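Long-range contacts in ArsR family transcriptional regulator (Comamonas testosteroni, PDB 6UVU), which acts as an Sb(III)-responsive, antimony-specific transcriptional repressor and, like other members of the ArsR family, probably binds DNA as a dimer: residues 85-90 with 98-103; 57-62 with 72-77; 33-38 with 102-107. One frame throughout, in Å; residues are numbered along the deposited sequence.

Contact 1: 85-90 with 98-103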
loop_
_atom_site.group_PDB
_atom_site.type_symbol
_atom_site.label_atom_id
_atom_site.label_comp_id
_atom_site.label_asym_id
_atom_site.label_seq_id
_atom_site.Cartn_x
_atom_site.Cartn_y
_atom_site.Cartn_z
ATOM N N ILE B 85 4.429 -15.085 0.598
ATOM C CA ILE B 85 4.798 -13.960 -0.258
ATOM C C ILE B 85 6.008 -14.339 -1.110
ATOM O O ILE B 85 6.147 -13.866 -2.246
ATOM C CB ILE B 85 5.088 -12.698 0.578
ATOM C CG1 ILE B 85 3.909 -12.360 1.528
ATOM C CG2 ILE B 85 5.442 -11.501 -0.323
ATOM C CD1 ILE B 85 2.662 -11.902 0.840
ATOM N N LEU B 86 6.873 -15.188 -0.564
ATOM C CA LEU B 86 8.096 -15.637 -1.197
ATOM C C LEU B 86 8.050 -17.146 -1.415
ATOM O O LEU B 86 7.227 -17.861 -0.841
ATOM C CB LEU B 86 9.316 -15.284 -0.341
ATOM C CG LEU B 86 9.451 -13.823 0.073
ATOM C CD1 LEU B 86 10.701 -13.600 0.870
ATOM C CD2 LEU B 86 9.427 -12.931 -1.134
ATOM N N ARG B 87 8.933 -17.610 -2.289
ATOM C CA ARG B 87 9.274 -19.020 -2.426
ATOM C C ARG B 87 10.716 -19.183 -1.967
ATOM O O ARG B 87 11.596 -18.434 -2.414
ATOM C CB ARG B 87 9.100 -19.479 -3.876
ATOM C CG ARG B 87 9.475 -20.926 -4.181
ATOM C CD ARG B 87 9.023 -21.293 -5.595
ATOM N NE ARG B 87 9.998 -22.122 -6.304
ATOM C CZ ARG B 87 11.090 -21.652 -6.907
ATOM N NH1 ARG B 87 11.365 -20.352 -6.877
ATOM N NH2 ARG B 87 11.915 -22.486 -7.533
ATOM N N ALA B 88 10.950 -20.128 -1.047
ATOM C CA ALA B 88 12.291 -20.412 -0.535
ATOM C C ALA B 88 12.788 -21.715 -1.167
ATOM O O ALA B 88 12.289 -22.804 -0.845
ATOM C CB ALA B 88 12.298 -20.504 0.989
ATOM N N ALA B 89 13.773 -21.599 -2.063
ATOM C CA ALA B 89 14.318 -22.739 -2.801
ATOM C C ALA B 89 15.637 -23.141 -2.157
ATOM O O ALA B 89 16.608 -22.374 -2.198
ATOM C CB ALA B 89 14.524 -22.393 -4.268
ATOM N N ARG B 90 15.659 -24.331 -1.552
ATOM C CA ARG B 90 16.814 -24.849 -0.829
ATOM C C ARG B 90 17.428 -26.018 -1.587
ATOM O O ARG B 90 16.725 -26.966 -1.953
ATOM C CB ARG B 90 16.432 -25.308 0.581
ATOM C CG ARG B 90 17.614 -25.830 1.360
ATOM C CD ARG B 90 17.302 -26.058 2.815
ATOM N NE ARG B 90 16.679 -27.353 3.065
ATOM C CZ ARG B 90 17.327 -28.520 3.084
ATOM N NH1 ARG B 90 18.639 -28.580 2.841
ATOM N NH2 ARG B 90 16.657 -29.638 3.339
ATOM N N ARG B 98 12.559 -15.877 -3.677
ATOM C CA ARG B 98 11.934 -15.160 -4.785
ATOM C C ARG B 98 10.513 -14.752 -4.396
ATOM O O ARG B 98 9.828 -15.493 -3.685
ATOM C CB ARG B 98 11.892 -16.021 -6.049
ATOM C CG ARG B 98 11.796 -15.226 -7.331
ATOM C CD ARG B 98 11.565 -16.126 -8.537
ATOM N NE ARG B 98 12.594 -17.154 -8.676
ATOM C CZ ARG B 98 13.736 -16.985 -9.343
ATOM N NH1 ARG B 98 13.992 -15.817 -9.923
ATOM N NH2 ARG B 98 14.622 -17.976 -9.424
ATOM N N ILE B 99 10.076 -13.589 -4.880
ATOM C CA ILE B 99 8.713 -13.099 -4.676
ATOM C C ILE B 99 7.777 -13.862 -5.603
ATOM O O ILE B 99 7.943 -13.835 -6.827
ATOM C CB ILE B 99 8.615 -11.586 -4.952
ATOM C CG1 ILE B 99 9.448 -10.751 -3.980
ATOM C CG2 ILE B 99 7.173 -11.123 -4.913
ATOM C CD1 ILE B 99 9.561 -9.292 -4.406
ATOM N N VAL B 100 6.764 -14.509 -5.032
ATOM C CA VAL B 100 5.757 -15.202 -5.827
ATOM C C VAL B 100 4.346 -14.650 -5.619
ATOM O O VAL B 100 3.398 -15.173 -6.209
ATOM C CB VAL B 100 5.791 -16.725 -5.566
ATOM C CG1 VAL B 100 7.128 -17.307 -6.030
ATOM C CG2 VAL B 100 5.561 -17.015 -4.096
ATOM N N ASP B 101 4.179 -13.589 -4.830
ATOM C CA ASP B 101 2.890 -12.898 -4.769
ATOM C C ASP B 101 2.873 -11.757 -5.785
ATOM O O ASP B 101 3.578 -10.759 -5.596
ATOM C CB ASP B 101 2.647 -12.368 -3.356
ATOM C CG ASP B 101 1.210 -11.924 -3.128
ATOM O OD1 ASP B 101 0.637 -11.220 -3.978
ATOM O OD2 ASP B 101 0.650 -12.278 -2.077
ATOM N N PRO B 102 2.094 -11.849 -6.877
ATOM C CA PRO B 102 2.074 -10.732 -7.838
ATOM C C PRO B 102 1.340 -9.499 -7.316
ATOM O O PRO B 102 1.654 -8.381 -7.736
ATOM C CB PRO B 102 1.361 -11.332 -9.059
ATOM C CG PRO B 102 0.416 -12.320 -8.454
ATOM C CD PRO B 102 1.134 -12.904 -7.241
ATOM N N CYS B 103 0.364 -9.663 -6.424
ATOM C CA CYS B 103 -0.274 -8.498 -5.824
ATOM C C CYS B 103 0.724 -7.669 -5.034
ATOM O O CYS B 103 0.730 -6.437 -5.132
ATOM C CB CYS B 103 -1.429 -8.937 -4.927
ATOM S SG CYS B 103 -2.717 -9.777 -5.836
#
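I85 offers its carbonyl oxygen to two successive amides just past the end of the facing strand, a two-donor grip at the base of the hairpin. I85 O accepts from V100 N at 2.9 Å and from D101 N at 3.3 Å, the second bond more bent, both donors on the same face of the carbonyl plane. I85 CD1 also meets D101 OD2 at 3.6 Å, while OD1 of D101, the N-cap of the following helix, is spent on V104 N. L86 and I99 come next, a non-hydrogen-bonded pair. Their side chains diverge, yet L86 CD2 swings back to within 3.6 Å of I99 CG1, and L77, L80 and L51 close over L86. One residue further, R87 and R98 form an antiparallel hydrogen-bonded pair, R87 N giving to R98 O at 2.7 Å and R98 N to R87 O at 3.0 Å.

The other face is looser. R87 CG is anti to the backbone N (chi1 178°), as is R98 CG, and the two arginines lie side by side, their guanidinium planes 26° apart and R87 NH1 3.9 Å from R98 NE. V100 CG1 packs 3.6 Å from R87 CB, while A11 of the second subunit touches R98 and V100.

In this winged-helix wing, backbone bonds and an apolar underside hold the hairpin, whereas the like-charged arginines probably repel each other, an effect that solvent would soften.

Contact 2: 57-62 with 72-77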
loop_
_atom_site.group_PDB
_atom_site.type_symbol
_atom_site.label_atom_id
_atom_site.label_comp_id
_atom_site.label_asym_id
_atom_site.label_seq_id
_atom_site.Cartn_x
_atom_site.Cartn_y
_atom_site.Cartn_z
ATOM N N LEU B 57 17.580 -13.800 -4.230
ATOM C CA LEU B 57 18.878 -13.773 -3.573
ATOM C C LEU B 57 18.889 -14.751 -2.402
ATOM O O LEU B 57 17.841 -15.179 -1.908
ATOM C CB LEU B 57 19.212 -12.361 -3.077
ATOM C CG LEU B 57 19.379 -11.293 -4.167
ATOM C CD1 LEU B 57 19.374 -9.878 -3.582
ATOM C CD2 LEU B 57 20.635 -11.559 -5.011
ATOM N N CYS B 58 20.098 -15.084 -1.955
ATOM C CA CYS B 58 20.316 -15.740 -0.680
ATOM C C CYS B 58 20.395 -14.698 0.421
ATOM O O CYS B 58 20.500 -13.494 0.173
ATOM C CB CYS B 58 21.601 -16.587 -0.690
ATOM S SG CYS B 58 23.180 -15.653 -0.681
ATOM N N VAL B 59 20.371 -15.187 1.661
ATOM C CA VAL B 59 20.319 -14.307 2.822
ATOM C C VAL B 59 21.568 -13.428 2.898
ATOM O O VAL B 59 21.496 -12.254 3.290
ATOM C CB VAL B 59 20.112 -15.149 4.097
ATOM C CG1 VAL B 59 20.203 -14.296 5.337
ATOM C CG2 VAL B 59 18.765 -15.833 4.045
ATOM N N THR B 60 22.723 -13.964 2.479
ATOM C CA THR B 60 23.988 -13.238 2.606
ATOM C C THR B 60 24.072 -12.059 1.637
ATOM O O THR B 60 24.498 -10.959 2.010
ATOM C CB THR B 60 25.156 -14.205 2.384
ATOM O OG1 THR B 60 25.419 -14.902 3.605
ATOM C CG2 THR B 60 26.411 -13.468 1.915
ATOM N N ASP B 61 23.703 -12.279 0.378
ATOM C CA ASP B 61 23.675 -11.186 -0.585
ATOM C C ASP B 61 22.589 -10.181 -0.227
ATOM O O ASP B 61 22.823 -8.966 -0.234
ATOM C CB ASP B 61 23.449 -11.738 -1.992
ATOM C CG ASP B 61 24.563 -12.672 -2.445
ATOM O OD1 ASP B 61 25.633 -12.704 -1.795
ATOM O OD2 ASP B 61 24.356 -13.377 -3.456
ATOM N N LEU B 62 21.393 -10.675 0.096
ATOM C CA LEU B 62 20.292 -9.785 0.441
ATOM C C LEU B 62 20.616 -8.952 1.678
ATOM O O LEU B 62 20.395 -7.736 1.690
ATOM C CB LEU B 62 19.020 -10.603 0.630
ATOM C CG LEU B 62 17.803 -9.821 1.095
ATOM C CD1 LEU B 62 17.562 -8.614 0.204
ATOM C CD2 LEU B 62 16.594 -10.722 1.108
ATOM N N ALA B 72 19.005 -11.726 11.227
ATOM C CA ALA B 72 17.744 -10.995 11.234
ATOM C C ALA B 72 17.061 -11.054 9.872
ATOM O O ALA B 72 15.837 -11.222 9.792
ATOM C CB ALA B 72 17.993 -9.545 11.646
ATOM N N VAL B 73 17.830 -10.892 8.788
ATOM C CA VAL B 73 17.252 -10.975 7.445
ATOM C C VAL B 73 16.684 -12.367 7.209
ATOM O O VAL B 73 15.588 -12.530 6.650
ATOM C CB VAL B 73 18.301 -10.611 6.372
ATOM C CG1 VAL B 73 17.796 -10.986 4.982
ATOM C CG2 VAL B 73 18.640 -9.130 6.416
ATOM N N SER B 74 17.424 -13.392 7.641
ATOM C CA SER B 74 16.975 -14.763 7.442
ATOM C C SER B 74 15.615 -14.974 8.076
ATOM O O SER B 74 14.695 -15.509 7.449
ATOM C CB SER B 74 17.991 -15.751 8.020
ATOM O OG SER B 74 17.474 -17.076 7.988
ATOM N N ASN B 75 15.459 -14.526 9.318
ATOM C CA ASN B 75 14.191 -14.733 9.993
ATOM C C ASN B 75 13.081 -13.995 9.265
ATOM O O ASN B 75 12.006 -14.556 9.036
ATOM C CB ASN B 75 14.316 -14.320 11.461
ATOM C CG ASN B 75 15.402 -15.130 12.210
ATOM O OD1 ASN B 75 15.848 -16.200 11.751
ATOM N ND2 ASN B 75 15.828 -14.616 13.364
ATOM N N GLN B 76 13.362 -12.768 8.808
ATOM C CA GLN B 76 12.382 -11.992 8.052
ATOM C C GLN B 76 11.940 -12.722 6.790
ATOM O O GLN B 76 10.761 -12.681 6.420
ATOM C CB GLN B 76 12.973 -10.631 7.682
ATOM C CG GLN B 76 13.136 -9.658 8.840
ATOM C CD GLN B 76 11.995 -8.655 8.913
ATOM O OE1 GLN B 76 10.837 -8.984 8.629
ATOM N NE2 GLN B 76 12.320 -7.417 9.284
ATOM N N LEU B 77 12.876 -13.387 6.101
ATOM C CA LEU B 77 12.515 -14.033 4.844
ATOM C C LEU B 77 11.688 -15.295 5.078
ATOM O O LEU B 77 10.701 -15.536 4.367
ATOM C CB LEU B 77 13.767 -14.344 4.027
ATOM C CG LEU B 77 14.516 -13.132 3.480
ATOM C CD1 LEU B 77 15.843 -13.564 2.929
ATOM C CD2 LEU B 77 13.708 -12.429 2.414
#
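V59 and L62, one turn apart on helix 59-65, face V73, S74 and L77 on helix 70-82, and the contact between them is one of van der Waals packing. L62 and L77 reach toward each other tip to tip, and L62 CD2 to L77 CD1, at 3.5 Å, is tighter than usual for two carbons. V59 works with both methyls: CG1, anti to the backbone N (chi1 174°), lies over the backbone of helix 70-82, 3.7 Å from S74 N, while CG2 slides past L77 and comes within 3.9 Å of its CD1. V73 CG1 touches both neighbours, at 4.1 Å from V59 CG1 and at the same 4.1 Å from L62 CG. An alanine at V59 would probably open a gap beside V73 CG1, S74 and L77 CD1, leaving L62 to meet L77 without the valine methyls alongside.

Between the two segments the polar groups do not pair; C58 instead caps its own helix. Its SG accepts from D61 N at 3.6 Å in a nearly straight bond (171°), and its carbonyl oxygen receives L62 N.

This pairing is the helix-turn-helix, whose second helix, 70-82, is as in relatives probably the DNA-recognition helix. Helix 42-54 lies against helix 59-65, L47 and A50 touching L62, and Y97 of strand 94-99 touches V59 and L77 and bonds through its backbone to L57.

Contact 3: 33-38 with 102-107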
loop_
_atom_site.group_PDB
_atom_site.type_symbol
_atom_site.label_atom_id
_atom_site.label_comp_id
_atom_site.label_asym_id
_atom_site.label_seq_id
_atom_site.Cartn_x
_atom_site.Cartn_y
_atom_site.Cartn_z
ATOM N N VAL B 33 -6.390 -5.472 2.923
ATOM C CA VAL B 33 -5.752 -4.943 4.128
ATOM C C VAL B 33 -4.522 -5.772 4.489
ATOM O O VAL B 33 -3.491 -5.235 4.918
ATOM C CB VAL B 33 -6.777 -4.895 5.283
ATOM C CG1 VAL B 33 -6.093 -4.839 6.622
ATOM C CG2 VAL B 33 -7.706 -3.687 5.121
ATOM N N VAL B 34 -4.610 -7.091 4.310
ATOM C CA VAL B 34 -3.463 -7.958 4.574
ATOM C C VAL B 34 -2.304 -7.617 3.640
ATOM O O VAL B 34 -1.138 -7.595 4.057
ATOM C CB VAL B 34 -3.884 -9.441 4.472
ATOM C CG1 VAL B 34 -2.689 -10.368 4.622
ATOM C CG2 VAL B 34 -4.939 -9.764 5.532
ATOM N N LEU B 35 -2.602 -7.320 2.372
ATOM C CA LEU B 35 -1.561 -6.856 1.451
ATOM C C LEU B 35 -0.836 -5.633 2.013
ATOM O O LEU B 35 0.398 -5.614 2.098
ATOM C CB LEU B 35 -2.177 -6.556 0.081
ATOM C CG LEU B 35 -1.359 -5.775 -0.958
ATOM C CD1 LEU B 35 -0.062 -6.499 -1.300
ATOM C CD2 LEU B 35 -2.183 -5.543 -2.204
ATOM N N PHE B 36 -1.596 -4.615 2.454
ATOM C CA PHE B 36 -0.972 -3.392 2.946
ATOM C C PHE B 36 -0.202 -3.623 4.248
ATOM O O PHE B 36 0.843 -2.993 4.469
ATOM C CB PHE B 36 -2.032 -2.307 3.134
ATOM C CG PHE B 36 -2.539 -1.720 1.844
ATOM C CD1 PHE B 36 -1.695 -0.988 1.030
ATOM C CD2 PHE B 36 -3.866 -1.881 1.461
ATOM C CE1 PHE B 36 -2.158 -0.432 -0.144
ATOM C CE2 PHE B 36 -4.341 -1.325 0.273
ATOM C CZ PHE B 36 -3.484 -0.598 -0.528
ATOM N N LYS B 37 -0.715 -4.494 5.146
ATOM C CA LYS B 37 0.014 -4.797 6.379
ATOM C C LYS B 37 1.392 -5.385 6.081
ATOM O O LYS B 37 2.390 -4.998 6.696
ATOM C CB LYS B 37 -0.784 -5.756 7.271
ATOM C CG LYS B 37 -1.956 -5.130 8.029
ATOM C CD LYS B 37 -2.621 -6.149 8.958
ATOM C CE LYS B 37 -3.972 -5.639 9.488
ATOM N NZ LYS B 37 -4.666 -6.704 10.277
ATOM N N VAL B 38 1.464 -6.324 5.138
ATOM C CA VAL B 38 2.756 -6.890 4.755
ATOM C C VAL B 38 3.699 -5.795 4.247
ATOM O O VAL B 38 4.873 -5.730 4.631
ATOM C CB VAL B 38 2.551 -8.001 3.712
ATOM C CG1 VAL B 38 3.877 -8.395 3.099
ATOM C CG2 VAL B 38 1.880 -9.199 4.351
ATOM N N PRO B 102 2.094 -11.849 -6.877
ATOM C CA PRO B 102 2.074 -10.732 -7.838
ATOM C C PRO B 102 1.340 -9.499 -7.316
ATOM O O PRO B 102 1.654 -8.381 -7.736
ATOM C CB PRO B 102 1.361 -11.332 -9.059
ATOM C CG PRO B 102 0.416 -12.320 -8.454
ATOM C CD PRO B 102 1.134 -12.904 -7.241
ATOM N N CYS B 103 0.364 -9.663 -6.424
ATOM C CA CYS B 103 -0.274 -8.498 -5.824
ATOM C C CYS B 103 0.724 -7.669 -5.034
ATOM O O CYS B 103 0.730 -6.437 -5.132
ATOM C CB CYS B 103 -1.429 -8.937 -4.927
ATOM S SG CYS B 103 -2.717 -9.777 -5.836
ATOM N N VAL B 104 1.552 -8.324 -4.221
ATOM C CA VAL B 104 2.625 -7.626 -3.522
ATOM C C VAL B 104 3.514 -6.912 -4.525
ATOM O O VAL B 104 3.929 -5.769 -4.301
ATOM C CB VAL B 104 3.420 -8.615 -2.645
ATOM C CG1 VAL B 104 4.879 -8.152 -2.430
ATOM C CG2 VAL B 104 2.742 -8.797 -1.314
ATOM N N LEU B 105 3.759 -7.549 -5.679
ATOM C CA LEU B 105 4.691 -6.995 -6.653
ATOM C C LEU B 105 4.142 -5.730 -7.300
ATOM O O LEU B 105 4.851 -4.730 -7.411
ATOM C CB LEU B 105 5.023 -8.035 -7.717
ATOM C CG LEU B 105 6.132 -7.590 -8.657
ATOM C CD1 LEU B 105 7.424 -7.372 -7.873
ATOM C CD2 LEU B 105 6.327 -8.641 -9.738
ATOM N N ARG B 106 2.889 -5.756 -7.756
ATOM C CA ARG B 106 2.317 -4.545 -8.344
ATOM C C ARG B 106 2.253 -3.403 -7.334
ATOM O O ARG B 106 2.444 -2.230 -7.701
ATOM C CB ARG B 106 0.914 -4.814 -8.889
ATOM C CG ARG B 106 0.665 -6.189 -9.454
ATOM C CD ARG B 106 -0.100 -6.114 -10.751
ATOM N NE ARG B 106 -1.353 -5.362 -10.657
ATOM C CZ ARG B 106 -2.561 -5.896 -10.847
ATOM N NH1 ARG B 106 -2.684 -7.189 -11.135
ATOM N NH2 ARG B 106 -3.657 -5.145 -10.752
ATOM N N MET B 107 1.989 -3.715 -6.064
ATOM C CA MET B 107 1.880 -2.670 -5.047
ATOM C C MET B 107 3.243 -2.081 -4.720
ATOM O O MET B 107 3.374 -0.860 -4.548
ATOM C CB MET B 107 1.197 -3.219 -3.787
ATOM C CG MET B 107 0.681 -2.125 -2.812
ATOM S SD MET B 107 -0.512 -0.917 -3.487
ATOM C CE MET B 107 -2.002 -1.919 -3.536
#
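L35 directs its CB toward helix 102-107 and spreads its two methyls over different partners there. Its CG lies anti to the backbone N (chi1 167°), which puts it on the side of helix 102-107, and the methyls part from there. CD1 meets V104, 3.6 Å from CG2 and nearly as close to the CA, and also lies near the carbonyl oxygen of C103. CD2 turns instead to M107, with CE 3.9 Å away. L35 and V104 are also where the two backbones come nearest, CA to CA 6.5 Å.

F36 behaves differently. It starts out away from the other helix, but the far end of its ring comes back to M107, which crosses it at about a right angle. M107 bends at chi2 and chi3, and its methyl arrives 3.6 Å from F36 CZ. M107 SD lies 3.8 Å from F36 CE1 and 4.8 Å from the centre of the ring, 60° off the ring normal, an oblique Met-aromatic contact. M107 CE thus touches both L35 and F36, joining the two halves of the packing.

Beneath these side chains the axes of segments 33-38 and 102-107 pass 10.4 Å apart at -62°, steep enough to confine the contact to about one turn of each helix. The second subunit continues the apolar cluster: its L114 packs on L35 and its L39 on F36, while its E117 forms a salt bridge with R106.

Chemically the contact is hydrocarbon and thioether against hydrocarbon and ring. Its hold therefore rests on burial and fit rather than on directional bonds, and because L35 and F36 also meet the other chain, packing within the subunit is continuous with the dimer interface, which in ArsR repressors is typically built from the terminal helices.

How the contacts relate
Contact 3 opens first, on helix 26-39, and closes last, 64 residues on, so its loop encloses the whole of contact 2 and the hairpin. Within it, contact 2 closes the short turn between helices 59-65 and 70-82. The chain then runs from helix 70-82 directly into strand 86-91, where contact 1 opens; it closes the hairpin turn between strands 86-91 and 94-99, in series with contact 2. Contact 1 ends on the same helix as contact 3, 102-121, sharing P102 and C103. Contacts 2 and 3 do not touch, their centres about 20 Å apart; the start of the hairpin links the two, L86 packing on L77 and I85 on V104 and V38.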